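Local coordinates for entry-fusion complex associated protein OPG083 (Vaccinia virus, PDB 6CJ6) that serves as a component of the poxvirus entry-fusion complex, which fuses viral and cellular membranes and delivers the virion core into the host cytoplasm, at residues A[46-59]-A[133-147]. Residues are numbered along the deposited sequence; the frame is centred on the assembly and turned at random.
Sequences NCALRITNKCMSNS and QHMLLQIVNTGSAEA. Unlike the reference sequence in segment 133-147: Ala-147 (reference Arg). With PDO (1,3-propandiol), chain B; MOH (methanol), chain C.
Asn-53 and Asn-141 join side chain to side chain where two parallel strands, 47-53 and 133-141, end. Asn-141 ND2 donates to Asn-53 OD1 over 2.7 Å, almost straight at 176° and in the plane of both amides, although those planes stand 83° apart. Placing CG anti to the backbone N (chi1 174°) carries the Asn-141 amide to this meeting; ND2 gives a second bond to Ile-35 O, while OD1 accepts from Gly-143 N in an Asx turn and from Asn-148 ND2.

Behind this pair runs the parallel ladder, in which Ala-48, Arg-50 and Thr-52 each use both N and O toward strand 133-141. It continues past the strand end as Lys-54 N meets Asn-141 O at 2.8 Å. Side chains alternate between the two faces. On one, Leu-49 CD2 lies 3.7 Å from Ile-139 CD1 and touches Leu-137 CB; Leu-49 reaches Ile-124 and Ile-139 reaches Leu-122, both of strand 119-127. On the other, Arg-50 CG passes 3.9 Å from Leu-136 CD1. Lys-54, from just past the strand, brings NZ within 3.6 Å of Val-140 CG2 on that face; the amine donates a hydrogen bond to O1 of a bound 1,3-propandiol, to which Thr-52 OG1 gives a weak one.

Beyond the strands, Cys-55 SG, in disulfide linkage with Cys-33, packs 3.3 Å from Gly-143 N. Ser-144 then caps helix 145-158: its OG accepts from Ala-147 N and donates to the anti lone pair of Glu-146 OE2, and Ser-59 CB rests 3.5 Å from that hydroxyl.

Strand 133-141 is the middle of a parallel sheet, between 5-6 and 47-53. Backbone bonds set the pairing, the Asn-53/Asn-141 amide bond closes it, and disulfides from Cys-47, the first strand residue, to Cys-127 and from Cys-55, just past the far end, probably help hold strand 47-53 in place.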
ATOM      1  N   ASN A  46      -4.566  -7.977  17.115  1.00 34.01           N
ATOM      2  CA  ASN A  46      -5.983  -7.722  16.839  1.00 31.99           C
ATOM      3  C   ASN A  46      -6.087  -7.115  15.442  1.00 33.23           C
ATOM      4  O   ASN A  46      -6.412  -5.936  15.275  1.00 33.48           O
ATOM      5  CB  ASN A  46      -6.614  -6.821  17.912  1.00 32.03           C
ATOM      6  CG  ASN A  46      -6.865  -7.557  19.220  1.00 41.26           C
ATOM      7  OD1 ASN A  46      -7.695  -8.460  19.287  1.00 44.40           O
ATOM      8  ND2 ASN A  46      -6.156  -7.160  20.270  1.00 41.20           N
ATOM      9  N   CYS A  47      -5.807  -7.934  14.433  1.00 24.87           N
ATOM     10  CA  CYS A  47      -5.702  -7.479  13.055  1.00 30.08           C
ATOM     11  C   CYS A  47      -7.028  -7.664  12.327  1.00 34.16           C
ATOM     12  O   CYS A  47      -7.666  -8.717  12.438  1.00 36.24           O
ATOM     13  CB  CYS A  47      -4.608  -8.253  12.324  1.00 27.77           C
ATOM     14  SG  CYS A  47      -4.162  -7.539  10.734  1.00 41.04           S
ATOM     15  N   ALA A  48      -7.428  -6.642  11.579  1.00 40.29           N
ATOM     16  CA  ALA A  48      -8.556  -6.715  10.658  1.00 32.23           C
ATOM     17  C   ALA A  48      -8.004  -6.518   9.253  1.00 39.14           C
ATOM     18  O   ALA A  48      -7.576  -5.414   8.898  1.00 38.41           O
ATOM     19  CB  ALA A  48      -9.602  -5.653  10.993  1.00 42.95           C
ATOM     20  N   LEU A  49      -7.997  -7.587   8.463  1.00 32.88           N
ATOM     21  CA  LEU A  49      -7.512  -7.539   7.093  1.00 32.38           C
ATOM     22  C   LEU A  49      -8.688  -7.478   6.129  1.00 40.27           C
ATOM     23  O   LEU A  49      -9.688  -8.181   6.307  1.00 41.08           O
ATOM     24  CB  LEU A  49      -6.656  -8.767   6.776  1.00 35.08           C
ATOM     25  CG  LEU A  49      -5.179  -8.724   7.163  1.00 39.31           C
ATOM     26  CD1 LEU A  49      -4.540 -10.084   6.960  1.00 32.94           C
ATOM     27  CD2 LEU A  49      -4.451  -7.672   6.341  1.00 32.16           C
ATOM     28  N   ARG A  50      -8.564  -6.630   5.110  1.00 33.25           N
ATOM     29  CA  ARG A  50      -9.555  -6.508   4.042  1.00 39.03           C
ATOM     30  C   ARG A  50      -8.820  -6.703   2.720  1.00 37.17           C
ATOM     31  O   ARG A  50      -8.159  -5.783   2.228  1.00 39.20           O
ATOM     32  CB  ARG A  50     -10.254  -5.153   4.093  1.00 42.04           C
ATOM     33  CG  ARG A  50     -11.494  -5.124   4.969  1.00 50.46           C
ATOM     34  CD  ARG A  50     -12.753  -5.378   4.153  1.00 53.62           C
ATOM     35  NE  ARG A  50     -13.940  -5.480   4.998  1.00 54.15           N
ATOM     36  CZ  ARG A  50     -15.184  -5.286   4.572  1.00 51.36           C
ATOM     37  NH1 ARG A  50     -15.414  -4.964   3.306  1.00 55.80           N
ATOM     38  NH2 ARG A  50     -16.200  -5.402   5.416  1.00 53.20           N
ATOM     39  N   ILE A  51      -8.932  -7.897   2.148  1.00 38.02           N
ATOM     40  CA  ILE A  51      -8.224  -8.253   0.924  1.00 34.72           C
ATOM     41  C   ILE A  51      -9.208  -8.182  -0.233  1.00 35.80           C
ATOM     42  O   ILE A  51     -10.267  -8.821  -0.198  1.00 32.72           O
ATOM     43  CB  ILE A  51      -7.591  -9.649   1.034  1.00 37.42           C
ATOM     44  CG1 ILE A  51      -6.776  -9.752   2.325  1.00 34.26           C
ATOM     45  CG2 ILE A  51      -6.715  -9.931  -0.181  1.00 38.58           C
ATOM     46  CD1 ILE A  51      -6.429 -11.166   2.720  1.00 37.50           C
ATOM     47  N   THR A  52      -8.865  -7.396  -1.253  1.00 36.16           N
ATOM     48  CA  THR A  52      -9.706  -7.215  -2.427  1.00 35.86           C
ATOM     49  C   THR A  52      -8.836  -7.193  -3.674  1.00 38.44           C
ATOM     50  O   THR A  52      -7.671  -6.786  -3.633  1.00 35.88           O
ATOM     51  CB  THR A  52     -10.475  -5.889  -2.371  1.00 39.16           C
ATOM     52  OG1 THR A  52      -9.543  -4.806  -2.234  1.00 27.59           O
ATOM     53  CG2 THR A  52     -11.454  -5.876  -1.203  1.00 39.25           C
ATOM     54  N   ASN A  53      -9.416  -7.630  -4.785  1.00 30.58           N
ATOM     55  CA  ASN A  53      -8.768  -7.552  -6.083  1.00 38.11           C
ATOM     56  C   ASN A  53      -9.349  -6.383  -6.864  1.00 39.21           C
ATOM     57  O   ASN A  53     -10.562  -6.157  -6.862  1.00 40.77           O
ATOM     58  CB  ASN A  53      -8.954  -8.851  -6.867  1.00 41.33           C
ATOM     59  CG  ASN A  53      -8.239 -10.023  -6.226  1.00 44.35           C
ATOM     60  OD1 ASN A  53      -7.073 -10.290  -6.516  1.00 41.09           O
ATOM     61  ND2 ASN A  53      -8.936 -10.730  -5.346  1.00 53.76           N
ATOM     62  N   LYS A  54      -8.468  -5.632  -7.521  1.00 39.47           N
ATOM     63  CA  LYS A  54      -8.862  -4.478  -8.315  1.00 44.54           C
ATOM     64  C   LYS A  54      -7.767  -4.217  -9.334  1.00 41.16           C
ATOM     65  O   LYS A  54      -7.183  -3.128  -9.371  1.00 48.14           O
ATOM     66  CB  LYS A  54      -9.058  -3.257  -7.414  1.00 44.77           C
ATOM     67  CG  LYS A  54     -10.305  -2.441  -7.718  1.00 44.98           C
ATOM     68  CD  LYS A  54     -10.532  -1.345  -6.680  1.00 49.28           C
ATOM     69  CE  LYS A  54     -11.222  -1.868  -5.421  1.00 54.54           C
ATOM     70  NZ  LYS A  54     -10.339  -2.694  -4.546  1.00 41.93           N
ATOM     71  N   CYS A  55      -7.475  -5.217 -10.158  1.00 39.60           N
ATOM     72  CA  CYS A  55      -6.309  -5.162 -11.020  1.00 44.23           C
ATOM     73  C   CYS A  55      -6.558  -4.277 -12.233  1.00 46.71           C
ATOM     74  O   CYS A  55      -7.696  -3.992 -12.614  1.00 55.68           O
ATOM     75  CB  CYS A  55      -5.904  -6.561 -11.470  1.00 42.68           C
ATOM     76  SG  CYS A  55      -6.122  -7.802 -10.193  1.00 47.65           S
ATOM     77  N   MET A  56      -5.460  -3.845 -12.847  1.00 45.19           N
ATOM     78  CA  MET A  56      -5.513  -2.922 -13.965  1.00 51.96           C
ATOM     79  C   MET A  56      -4.449  -3.297 -14.985  1.00 53.26           C
ATOM     80  O   MET A  56      -3.716  -4.279 -14.827  1.00 45.63           O
ATOM     81  CB  MET A  56      -5.390  -1.471 -13.490  1.00 54.55           C
ATOM     82  CG  MET A  56      -4.583  -1.303 -12.222  1.00 45.60           C
ATOM     83  SD  MET A  56      -4.981   0.269 -11.450  1.00 58.78           S
ATOM     84  CE  MET A  56      -6.764   0.129 -11.345  1.00 47.66           C
ATOM     85  N   SER A  57      -4.364  -2.485 -16.040  1.00 51.47           N
ATOM     86  CA  SER A  57      -3.586  -2.859 -17.214  1.00 50.05           C
ATOM     87  C   SER A  57      -2.091  -2.873 -16.926  1.00 50.66           C
ATOM     88  O   SER A  57      -1.384  -3.798 -17.347  1.00 48.44           O
ATOM     89  CB  SER A  57      -3.914  -1.922 -18.375  1.00 54.72           C
ATOM     90  OG  SER A  57      -4.106  -0.593 -17.919  1.00 58.29           O
ATOM     91  N   ASN A  58      -1.583  -1.871 -16.212  1.00 42.44           N
ATOM     92  CA  ASN A  58      -0.143  -1.717 -16.080  1.00 46.73           C
ATOM     93  C   ASN A  58       0.234  -1.198 -14.699  1.00 41.25           C
ATOM     94  O   ASN A  58      -0.550  -0.528 -14.025  1.00 37.28           O
ATOM     95  CB  ASN A  58       0.420  -0.799 -17.167  1.00 45.08           C
ATOM     96  CG  ASN A  58      -0.397   0.460 -17.349  1.00 50.72           C
ATOM     97  OD1 ASN A  58      -0.975   0.981 -16.397  1.00 51.55           O
ATOM     98  ND2 ASN A  58      -0.462   0.951 -18.581  1.00 59.28           N
ATOM     99  N   SER A  59       1.468  -1.510 -14.298  1.00 35.48           N
ATOM    100  CA  SER A  59       1.942  -1.132 -12.974  1.00 36.23           C
ATOM    101  C   SER A  59       2.295   0.348 -12.894  1.00 37.01           C
ATOM    102  O   SER A  59       2.237   0.938 -11.807  1.00 32.50           O
ATOM    103  CB  SER A  59       3.143  -1.994 -12.590  1.00 37.63           C
ATOM    104  OG  SER A  59       4.136  -1.954 -13.600  1.00 38.98           O
ATOM    105  N   GLN A 133      -9.675  -2.931  20.547  1.00 44.63           N
ATOM    106  CA  GLN A 133      -9.484  -2.213  19.298  1.00 45.62           C
ATOM    107  C   GLN A 133      -9.038  -3.181  18.208  1.00 50.91           C
ATOM    108  O   GLN A 133      -8.757  -4.355  18.463  1.00 43.67           O
ATOM    109  CB  GLN A 133      -8.462  -1.075  19.443  1.00 45.37           C
ATOM    110  CG  GLN A 133      -8.934   0.089  20.297  1.00 49.28           C
ATOM    111  CD  GLN A 133      -8.102   1.337  20.083  1.00 44.08           C
ATOM    112  OE1 GLN A 133      -8.294   2.062  19.107  1.00 39.06           O
ATOM    113  NE2 GLN A 133      -7.167   1.593  20.992  1.00 40.57           N
ATOM    114  N   HIS A 134      -8.978  -2.671  16.979  1.00 47.40           N
ATOM    115  CA  HIS A 134      -8.529  -3.457  15.841  1.00 39.91           C
ATOM    116  C   HIS A 134      -7.828  -2.538  14.855  1.00 40.46           C
ATOM    117  O   HIS A 134      -8.202  -1.373  14.696  1.00 40.21           O
ATOM    118  CB  HIS A 134      -9.693  -4.176  15.146  1.00 44.60           C
ATOM    119  CG  HIS A 134     -10.633  -3.258  14.423  1.00 47.81           C
ATOM    120  ND1 HIS A 134     -11.722  -2.674  15.036  1.00 52.50           N
ATOM    121  CD2 HIS A 134     -10.653  -2.832  13.138  1.00 44.50           C
ATOM    122  CE1 HIS A 134     -12.370  -1.926  14.160  1.00 48.60           C
ATOM    123  NE2 HIS A 134     -11.741  -2.004  13.002  1.00 40.87           N
ATOM    124  N   MET A 135      -6.802  -3.068  14.193  1.00 37.86           N
ATOM    125  CA  MET A 135      -6.109  -2.351  13.129  1.00 34.26           C
ATOM    126  C   MET A 135      -6.668  -2.822  11.792  1.00 35.82           C
ATOM    127  O   MET A 135      -6.404  -3.950  11.364  1.00 29.98           O
ATOM    128  CB  MET A 135      -4.599  -2.568  13.191  1.00 29.65           C
ATOM    129  CG  MET A 135      -3.862  -1.923  12.026  1.00 31.97           C
ATOM    130  SD  MET A 135      -2.066  -2.033  12.136  1.00 36.46           S
ATOM    131  CE  MET A 135      -1.746  -0.994  13.558  1.00 34.24           C
ATOM    132  N   LEU A 136      -7.445  -1.962  11.142  1.00 37.35           N
ATOM    133  CA  LEU A 136      -7.924  -2.259   9.801  1.00 34.52           C
ATOM    134  C   LEU A 136      -6.794  -2.054   8.802  1.00 37.28           C
ATOM    135  O   LEU A 136      -6.137  -1.010   8.794  1.00 36.06           O
ATOM    136  CB  LEU A 136      -9.101  -1.349   9.450  1.00 37.70           C
ATOM    137  CG  LEU A 136      -9.631  -1.509   8.025  1.00 38.74           C
ATOM    138  CD1 LEU A 136     -10.340  -2.849   7.870  1.00 42.29           C
ATOM    139  CD2 LEU A 136     -10.548  -0.355   7.650  1.00 39.93           C
ATOM    140  N   LEU A 137      -6.569  -3.059   7.954  1.00 35.74           N
ATOM    141  CA  LEU A 137      -5.461  -3.050   6.996  1.00 30.90           C
ATOM    142  C   LEU A 137      -6.007  -3.527   5.650  1.00 29.12           C
ATOM    143  O   LEU A 137      -6.001  -4.725   5.355  1.00 31.35           O
ATOM    144  CB  LEU A 137      -4.324  -3.930   7.493  1.00 31.81           C
ATOM    145  CG  LEU A 137      -2.910  -3.474   7.150  1.00 32.77           C
ATOM    146  CD1 LEU A 137      -2.720  -2.042   7.599  1.00 37.33           C
ATOM    147  CD2 LEU A 137      -1.893  -4.381   7.814  1.00 36.29           C
ATOM    148  N   GLN A 138      -6.480  -2.585   4.839  1.00 28.74           N
ATOM    149  CA  GLN A 138      -7.020  -2.902   3.523  1.00 37.71           C
ATOM    150  C   GLN A 138      -5.878  -3.151   2.546  1.00 31.05           C
ATOM    151  O   GLN A 138      -5.083  -2.248   2.268  1.00 30.24           O
ATOM    152  CB  GLN A 138      -7.896  -1.753   3.036  1.00 35.49           C
ATOM    153  CG  GLN A 138      -9.181  -1.598   3.819  1.00 34.99           C
ATOM    154  CD  GLN A 138      -9.670  -0.171   3.847  1.00 42.45           C
ATOM    155  OE1 GLN A 138      -9.209   0.638   4.654  1.00 42.21           O
ATOM    156  NE2 GLN A 138     -10.607   0.151   2.963  1.00 40.99           N
ATOM    157  N   ILE A 139      -5.800  -4.372   2.024  1.00 28.06           N
ATOM    158  CA  ILE A 139      -4.774  -4.770   1.067  1.00 22.53           C
ATOM    159  C   ILE A 139      -5.461  -5.028  -0.266  1.00 28.25           C
ATOM    160  O   ILE A 139      -6.354  -5.882  -0.358  1.00 30.17           O
ATOM    161  CB  ILE A 139      -3.993  -6.005   1.550  1.00 21.97           C
ATOM    162  CG1 ILE A 139      -2.859  -5.596   2.494  1.00 39.45           C
ATOM    163  CG2 ILE A 139      -3.415  -6.775   0.378  1.00 25.00           C
ATOM    164  CD1 ILE A 139      -3.304  -5.194   3.875  1.00 32.69           C
ATOM    165  N   VAL A 140      -5.058  -4.291  -1.297  1.00 27.76           N
ATOM    166  CA  VAL A 140      -5.673  -4.385  -2.616  1.00 29.70           C
ATOM    167  C   VAL A 140      -4.669  -4.975  -3.596  1.00 29.62           C
ATOM    168  O   VAL A 140      -3.534  -4.494  -3.703  1.00 33.78           O
ATOM    169  CB  VAL A 140      -6.219  -3.027  -3.097  1.00 35.78           C
ATOM    170  CG1 VAL A 140      -5.159  -1.945  -2.994  1.00 35.51           C
ATOM    171  CG2 VAL A 140      -6.741  -3.138  -4.522  1.00 37.24           C
ATOM    172  N   ASN A 141      -5.082  -6.027  -4.296  1.00 32.18           N
ATOM    173  CA  ASN A 141      -4.276  -6.634  -5.346  1.00 35.54           C
ATOM    174  C   ASN A 141      -4.580  -5.930  -6.661  1.00 37.59           C
ATOM    175  O   ASN A 141      -5.740  -5.868  -7.080  1.00 37.41           O
ATOM    176  CB  ASN A 141      -4.615  -8.117  -5.484  1.00 29.66           C
ATOM    177  CG  ASN A 141      -3.910  -8.765  -6.660  1.00 37.02           C
ATOM    178  OD1 ASN A 141      -2.756  -8.446  -6.955  1.00 34.62           O
ATOM    179  ND2 ASN A 141      -4.603  -9.666  -7.351  1.00 31.83           N
ATOM    180  N   THR A 142      -3.545  -5.404  -7.316  1.00 33.02           N
ATOM    181  CA  THR A 142      -3.709  -4.829  -8.646  1.00 37.34           C
ATOM    182  C   THR A 142      -3.175  -5.733  -9.750  1.00 32.72           C
ATOM    183  O   THR A 142      -2.907  -5.254 -10.857  1.00 38.77           O
ATOM    184  CB  THR A 142      -3.098  -3.431  -8.739  1.00 37.01           C
ATOM    185  OG1 THR A 142      -1.730  -3.469  -8.312  1.00 26.06           O
ATOM    186  CG2 THR A 142      -3.904  -2.443  -7.903  1.00 34.86           C
ATOM    187  N   GLY A 143      -3.026  -7.028  -9.480  1.00 39.08           N
ATOM    188  CA  GLY A 143      -2.635  -7.961 -10.516  1.00 37.85           C
ATOM    189  C   GLY A 143      -1.250  -7.756 -11.075  1.00 36.46           C
ATOM    190  O   GLY A 143      -0.958  -8.232 -12.175  1.00 39.90           O
ATOM    191  N   SER A 144      -0.384  -7.059 -10.351  1.00 30.91           N
ATOM    192  CA  SER A 144       1.005  -6.882 -10.744  1.00 31.24           C
ATOM    193  C   SER A 144       1.883  -7.197  -9.547  1.00 29.43           C
ATOM    194  O   SER A 144       1.626  -6.710  -8.442  1.00 30.03           O
ATOM    195  CB  SER A 144       1.261  -5.448 -11.202  1.00 31.81           C
ATOM    196  OG  SER A 144       2.634  -5.138 -11.146  1.00 34.84           O
ATOM    197  N   ALA A 145       2.912  -8.015  -9.765  1.00 28.95           N
ATOM    198  CA  ALA A 145       3.844  -8.317  -8.686  1.00 28.84           C
ATOM    199  C   ALA A 145       4.614  -7.073  -8.263  1.00 30.38           C
ATOM    200  O   ALA A 145       4.883  -6.875  -7.073  1.00 28.32           O
ATOM    201  CB  ALA A 145       4.800  -9.430  -9.110  1.00 35.84           C
ATOM    202  N   GLU A 146       4.973  -6.216  -9.221  1.00 23.33           N
ATOM    203  CA  GLU A 146       5.754  -5.032  -8.876  1.00 24.93           C
ATOM    204  C   GLU A 146       4.903  -3.995  -8.154  1.00 20.67           C
ATOM    205  O   GLU A 146       5.375  -3.344  -7.214  1.00 21.31           O
ATOM    206  CB  GLU A 146       6.454  -4.448 -10.110  1.00 32.23           C
ATOM    207  CG  GLU A 146       5.677  -4.549 -11.415  1.00 33.49           C
ATOM    208  CD  GLU A 146       5.792  -5.917 -12.077  1.00 35.94           C
ATOM    209  OE1 GLU A 146       6.912  -6.303 -12.473  1.00 39.43           O
ATOM    210  OE2 GLU A 146       4.762  -6.610 -12.191  1.00 38.37           O
ATOM    211  N   ALA A 147       3.641  -3.837  -8.562  1.00 21.55           N
ATOM    212  CA  ALA A 147       2.761  -2.902  -7.866  1.00 23.62           C
ATOM    213  C   ALA A 147       2.404  -3.406  -6.473  1.00 25.66           C
ATOM    214  O   ALA A 147       2.359  -2.621  -5.519  1.00 26.85           O
ATOM    215  CB  ALA A 147       1.501  -2.634  -8.689  1.00 24.17           C
TER
HETATM  216  C1  PDO B 225     -12.922  -1.774  -1.251  1.00 54.08           C
HETATM  217  O1  PDO B 225     -11.809  -2.432  -1.662  1.00 48.90           O
HETATM  218  C2  PDO B 225     -13.474  -0.760  -2.154  1.00 61.48           C
HETATM  219  C3  PDO B 225     -13.456   0.615  -1.588  1.00 54.22           C
HETATM  220  O3  PDO B 225     -14.263   0.543  -0.509  1.00 56.04           O
HETATM  221  C   MOH C 241      -1.258  -1.762  -5.890  1.00 34.54           C
HETATM  222  O   MOH C 241      -1.021  -3.043  -5.342  1.00 41.92           O